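Long-range contacts in Glyoxalase/bleomycin resisance protein/dioxygenase (Streptomyces sp. CB03234, PDB 5UJP), which binds calcium and riboflavin and, as a member of the glyoxalase/bleomycin resistance/dioxygenase superfamily, may have dioxygenase activity: residues P8-Q12 with L52-F56; K16-V20 with F102-N108. One frame throughout, in Å; residues are numbered along the deposited sequence.

How the contacts relate
Along the chain the two contacts interleave: 8-12 and 16-20 come first, then 52-56, then 102-108. Contact 1 joins the ends of the neighbouring parallel strands 3-8 and 48-53 in one four-stranded sheet. Contact 2 sets helix 12-23 against the turn that links strands 97-103 and 109-113 of the other sheet. Their centres lie about 11 Å apart, and Q12, which belongs to contact 1, begins the helix used by contact 2. They also touch directly: S10 OG lies 2.6 Å from D106 OD1, a probable hydrogen bond, and L52 packs on Y19. Contact 2, with the S10-D106 and P8 O-N108 ND2 bonds, joins the sheet end closed by contact 1 to the turn of the other sheet.

Contact 1. Residues P8-Q12 with L52-F56; sequences PVSDQ and LVDWF
Q12 reaches across to L52 with its side-chain amide: NE2 donates to L52 O over 2.9 Å, in the carbonyl plane and only 3° out of its own amide plane. With CG anti to its carbonyl carbon (chi1 -71°) and the chain extended beyond it, the amide arrives over the D54 carboxylate. The two flat groups stack with planes 28° apart, Q12 OE1 lying 3.7 Å from D54 OD2. Water 1 bridges the two groups, donating to Q12 OE1 at 2.7 Å and to D54 OD1 at 2.9 Å. Beyond NE2, on the same side of the amide plane as D54, stands the W55 ring, nearly perpendicular to the amide, with CZ3 3.9 Å from Q12 NE2. NE2 also bonds R37 O, so two carbonyls fix the rotation of the amide.

Nearer the strand, V9 N donates to V53 O in an almost straight bond of 2.8 Å, and V9 CG2 lies against the same carbonyl. P8 and V53 form a parallel bridge, which makes this the last rung between strands 3-8 and 48-53. Beyond it the chains part: one enters helix 12-23, where D11 OD1 caps K14 N, while V9 and L52 both pack on A15 of that helix.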
loop_
_atom_site.group_PDB
_atom_site.type_symbol
_atom_site.label_atom_id
_atom_site.label_comp_id
_atom_site.label_asym_id
_atom_site.label_seq_id
_atom_site.Cartn_x
_atom_site.Cartn_y
_atom_site.Cartn_z
ATOM N N PRO A 8 -3.287 9.402 -0.868
ATOM C CA PRO A 8 -3.433 10.741 -1.475
ATOM C C PRO A 8 -4.531 11.534 -0.775
ATOM O O PRO A 8 -5.719 11.159 -0.801
ATOM C CB PRO A 8 -3.811 10.420 -2.928
ATOM C CG PRO A 8 -4.548 9.140 -2.811
ATOM C CD PRO A 8 -3.889 8.358 -1.712
ATOM N N VAL A 9 -4.140 12.685 -0.192
ATOM C CA VAL A 9 -5.087 13.532 0.528
ATOM C C VAL A 9 -5.076 14.939 -0.067
ATOM O O VAL A 9 -4.144 15.342 -0.763
ATOM C CB VAL A 9 -4.789 13.572 2.045
ATOM C CG1 VAL A 9 -4.802 12.129 2.655
ATOM C CG2 VAL A 9 -3.485 14.317 2.295
ATOM N N SER A 10 -6.164 15.678 0.192
ATOM C CA SER A 10 -6.269 17.041 -0.326
ATOM C C SER A 10 -5.782 18.085 0.659
ATOM O O SER A 10 -5.344 19.167 0.245
ATOM C CB SER A 10 -7.716 17.379 -0.705
ATOM O OG SER A 10 -8.571 17.391 0.423
ATOM N N ASP A 11 -5.910 17.816 1.950
ATOM C CA ASP A 11 -5.544 18.749 3.003
ATOM C C ASP A 11 -4.833 17.933 4.076
ATOM O O ASP A 11 -5.458 17.114 4.766
ATOM C CB ASP A 11 -6.804 19.434 3.546
ATOM C CG ASP A 11 -6.495 20.506 4.569
ATOM O OD1 ASP A 11 -5.678 20.258 5.479
ATOM O OD2 ASP A 11 -7.086 21.614 4.476
ATOM N N GLN A 12 -3.518 18.140 4.201
ATOM C CA GLN A 12 -2.737 17.299 5.103
ATOM C C GLN A 12 -3.086 17.538 6.563
ATOM O O GLN A 12 -2.975 16.616 7.370
ATOM C CB GLN A 12 -1.250 17.526 4.884
ATOM C CG GLN A 12 -0.773 16.951 3.548
ATOM C CD GLN A 12 0.717 17.163 3.335
ATOM O OE1 GLN A 12 1.177 18.290 3.266
ATOM N NE2 GLN A 12 1.474 16.057 3.226
ATOM N N LEU A 52 0.779 10.472 4.388
ATOM C CA LEU A 52 -0.396 11.202 3.947
ATOM C C LEU A 52 0.106 12.312 3.037
ATOM O O LEU A 52 0.601 13.340 3.515
ATOM C CB LEU A 52 -1.144 11.758 5.164
ATOM C CG LEU A 52 -1.452 10.715 6.246
ATOM C CD1 LEU A 52 -2.195 11.361 7.440
ATOM C CD2 LEU A 52 -2.296 9.541 5.695
ATOM N N VAL A 53 -0.010 12.100 1.723
ATOM C CA VAL A 53 0.719 12.879 0.732
ATOM C C VAL A 53 -0.236 13.683 -0.148
ATOM O O VAL A 53 -1.412 13.367 -0.321
ATOM C CB VAL A 53 1.655 12.030 -0.158
ATOM C CG1 VAL A 53 2.547 11.111 0.684
ATOM C CG2 VAL A 53 0.847 11.197 -1.164
ATOM N N ASP A 54 0.317 14.724 -0.773
ATOM C CA ASP A 54 -0.479 15.504 -1.707
ATOM C C ASP A 54 0.246 15.796 -3.008
ATOM O O ASP A 54 -0.185 16.697 -3.746
ATOM C CB ASP A 54 -1.062 16.778 -1.057
ATOM C CG ASP A 54 0.026 17.739 -0.568
ATOM O OD1 ASP A 54 1.223 17.410 -0.659
ATOM O OD2 ASP A 54 -0.322 18.832 -0.046
ATOM N N TRP A 55 1.324 15.065 -3.306
ATOM C CA TRP A 55 2.210 15.402 -4.416
ATOM C C TRP A 55 2.283 14.360 -5.537
ATOM O O TRP A 55 3.157 14.470 -6.401
ATOM C CB TRP A 55 3.620 15.696 -3.895
ATOM C CG TRP A 55 4.216 14.590 -3.077
ATOM C CD1 TRP A 55 4.796 13.433 -3.532
ATOM C CD2 TRP A 55 4.360 14.585 -1.654
ATOM N NE1 TRP A 55 5.247 12.673 -2.448
ATOM C CE2 TRP A 55 4.993 13.371 -1.292
ATOM C CE3 TRP A 55 3.996 15.489 -0.643
ATOM C CZ2 TRP A 55 5.290 13.052 0.032
ATOM C CZ3 TRP A 55 4.274 15.159 0.661
ATOM C CH2 TRP A 55 4.901 13.943 0.992
ATOM N N PHE A 56 1.374 13.392 -5.580
ATOM C CA PHE A 56 1.315 12.389 -6.641
ATOM C C PHE A 56 0.016 12.581 -7.411
ATOM O O PHE A 56 -1.012 11.960 -7.079
ATOM C CB PHE A 56 1.376 10.983 -6.037
ATOM C CG PHE A 56 2.737 10.598 -5.501
ATOM C CD1 PHE A 56 3.881 10.799 -6.268
ATOM C CD2 PHE A 56 2.882 10.019 -4.238
ATOM C CE1 PHE A 56 5.142 10.448 -5.771
ATOM C CE2 PHE A 56 4.147 9.653 -3.756
ATOM C CZ PHE A 56 5.273 9.873 -4.515
HETATM O O HOH W 1 3.034 18.666 1.294
#

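Contact 2. Residues K16-V20 with F102-N108; sequences KDFYV and FSDPDGN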
loop_
_atom_site.group_PDB
_atom_site.type_symbol
_atom_site.label_atom_id
_atom_site.label_comp_id
_atom_site.label_asym_id
_atom_site.label_seq_id
_atom_site.Cartn_x
_atom_site.Cartn_y
_atom_site.Cartn_z
ATOM N N LYS A 16 -4.215 14.677 9.067
ATOM C CA LYS A 16 -3.597 14.372 10.359
ATOM C C LYS A 16 -4.634 14.252 11.474
ATOM O O LYS A 16 -4.585 13.312 12.291
ATOM C CB LYS A 16 -2.583 15.444 10.719
ATOM C CG LYS A 16 -1.861 15.215 12.014
ATOM C CD LYS A 16 -0.803 16.298 12.240
ATOM C CE LYS A 16 0.043 16.049 13.488
ATOM N NZ LYS A 16 0.973 17.217 13.789
ATOM N N ASP A 17 -5.562 15.213 11.553
ATOM C CA ASP A 17 -6.643 15.123 12.538
ATOM C C ASP A 17 -7.351 13.782 12.429
ATOM O O ASP A 17 -7.620 13.118 13.433
ATOM C CB ASP A 17 -7.685 16.212 12.285
ATOM C CG ASP A 17 -7.190 17.622 12.595
ATOM O OD1 ASP A 17 -6.200 17.820 13.332
ATOM O OD2 ASP A 17 -7.824 18.547 12.058
ATOM N N PHE A 18 -7.700 13.381 11.204
ATOM C CA PHE A 18 -8.465 12.147 11.017
ATOM C C PHE A 18 -7.660 10.915 11.415
ATOM O O PHE A 18 -8.119 10.097 12.228
ATOM C CB PHE A 18 -8.945 12.030 9.575
ATOM C CG PHE A 18 -9.775 10.787 9.327
ATOM C CD1 PHE A 18 -11.104 10.757 9.719
ATOM C CD2 PHE A 18 -9.220 9.658 8.722
ATOM C CE1 PHE A 18 -11.855 9.603 9.515
ATOM C CE2 PHE A 18 -9.974 8.521 8.508
ATOM C CZ PHE A 18 -11.300 8.503 8.896
ATOM N N TYR A 19 -6.459 10.742 10.839
ATOM C CA TYR A 19 -5.744 9.480 11.049
ATOM C C TYR A 19 -5.182 9.383 12.459
ATOM O O TYR A 19 -5.193 8.304 13.050
ATOM C CB TYR A 19 -4.621 9.269 10.019
ATOM C CG TYR A 19 -5.182 8.875 8.675
ATOM C CD1 TYR A 19 -5.391 7.522 8.348
ATOM C CD2 TYR A 19 -5.495 9.839 7.728
ATOM C CE1 TYR A 19 -5.913 7.155 7.157
ATOM C CE2 TYR A 19 -6.030 9.469 6.478
ATOM C CZ TYR A 19 -6.234 8.126 6.201
ATOM O OH TYR A 19 -6.773 7.731 4.964
ATOM N N VAL A 20 -4.638 10.470 12.980
ATOM C CA VAL A 20 -4.016 10.403 14.294
ATOM C C VAL A 20 -5.061 10.517 15.395
ATOM O O VAL A 20 -5.124 9.684 16.318
ATOM C CB VAL A 20 -2.922 11.483 14.423
ATOM C CG1 VAL A 20 -2.275 11.424 15.824
ATOM C CG2 VAL A 20 -1.869 11.337 13.321
ATOM N N PHE A 102 -13.628 1.584 6.052
ATOM C CA PHE A 102 -14.069 2.910 6.380
ATOM C C PHE A 102 -13.399 3.919 5.454
ATOM O O PHE A 102 -12.390 3.630 4.801
ATOM C CB PHE A 102 -13.797 3.259 7.845
ATOM C CG PHE A 102 -12.320 3.301 8.238
ATOM C CD1 PHE A 102 -11.651 2.160 8.658
ATOM C CD2 PHE A 102 -11.633 4.531 8.277
ATOM C CE1 PHE A 102 -10.326 2.211 9.068
ATOM C CE2 PHE A 102 -10.309 4.585 8.679
ATOM C CZ PHE A 102 -9.633 3.410 9.054
ATOM N N SER A 103 -13.982 5.100 5.372
ATOM C CA SER A 103 -13.527 6.125 4.454
ATOM C C SER A 103 -12.953 7.296 5.238
ATOM O O SER A 103 -13.461 7.645 6.314
ATOM C CB SER A 103 -14.709 6.645 3.619
ATOM O OG SER A 103 -15.114 5.710 2.631
ATOM N N ASP A 104 -11.903 7.906 4.687
ATOM C CA ASP A 104 -11.362 9.135 5.243
ATOM C C ASP A 104 -12.103 10.337 4.661
ATOM O O ASP A 104 -12.995 10.177 3.813
ATOM C CB ASP A 104 -9.818 9.130 5.087
ATOM C CG ASP A 104 -9.318 9.576 3.744
ATOM O OD1 ASP A 104 -10.106 9.829 2.823
ATOM O OD2 ASP A 104 -8.064 9.644 3.588
ATOM N N PRO A 105 -11.783 11.551 5.115
ATOM C CA PRO A 105 -12.493 12.742 4.601
ATOM C C PRO A 105 -12.489 12.906 3.095
ATOM O O PRO A 105 -13.460 13.438 2.534
ATOM C CB PRO A 105 -11.729 13.899 5.245
ATOM C CG PRO A 105 -11.345 13.356 6.597
ATOM C CD PRO A 105 -10.915 11.909 6.258
ATOM N N ASP A 106 -11.431 12.466 2.416
ATOM C CA ASP A 106 -11.380 12.641 0.970
ATOM C C ASP A 106 -12.051 11.504 0.229
ATOM O O ASP A 106 -12.249 11.612 -0.989
ATOM C CB ASP A 106 -9.945 12.719 0.464
ATOM C CG ASP A 106 -9.271 14.004 0.824
ATOM O OD1 ASP A 106 -9.804 15.063 0.433
ATOM O OD2 ASP A 106 -8.238 13.948 1.530
ATOM N N GLY A 107 -12.342 10.392 0.924
ATOM C CA GLY A 107 -12.907 9.235 0.268
ATOM C C GLY A 107 -11.969 8.063 0.094
ATOM O O GLY A 107 -12.394 7.036 -0.443
ATOM N N ASN A 108 -10.720 8.167 0.552
ATOM C CA ASN A 108 -9.848 6.988 0.538
ATOM C C ASN A 108 -10.461 5.912 1.411
ATOM O O ASN A 108 -10.944 6.198 2.506
ATOM C CB ASN A 108 -8.470 7.349 1.107
ATOM C CG ASN A 108 -7.729 8.334 0.263
ATOM O OD1 ASN A 108 -7.478 8.056 -0.927
ATOM N ND2 ASN A 108 -7.326 9.463 0.852
#
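F18 has CG anti to its backbone N (chi1 -179°), which sends its ring from helix 12-23 to the D104-P105 corner, whereas Y19, with CG anti to its carbonyl carbon (chi1 -75°), brings its hydroxyl to the D104 carboxylate. The site belongs to the vicinal oxygen chelate fold, built from βαβββ units: here helix 12-23 meets the type I turn D104-G107 between strands 97-103 and 109-113. Well over one face of the F18 ring sit P105 CD, 3.7 Å from the centroid, and D104 CA, both as CH-pi contacts. F18 CE2 comes to the edge of the F102 ring, 4.0 Å from F102 CE2, adding an apolar contact beside the turn. The polar half centres on D104. N108 N, just past the turn, meets D104 OD1 from above the carboxylate plane, and D106 N and G107 N add weak bonds to the same oxygen, which together help to hold the carboxylate over the turn. No other chain of the assembly touches the two segments, and the contact is largely buried. D104 OD2 takes two donors from the same face of the carboxylate plane: Y19 OH at 2.7 Å on the anti side, and N108 ND2 at 2.8 Å on the syn side, with an N-H...O angle of 170°.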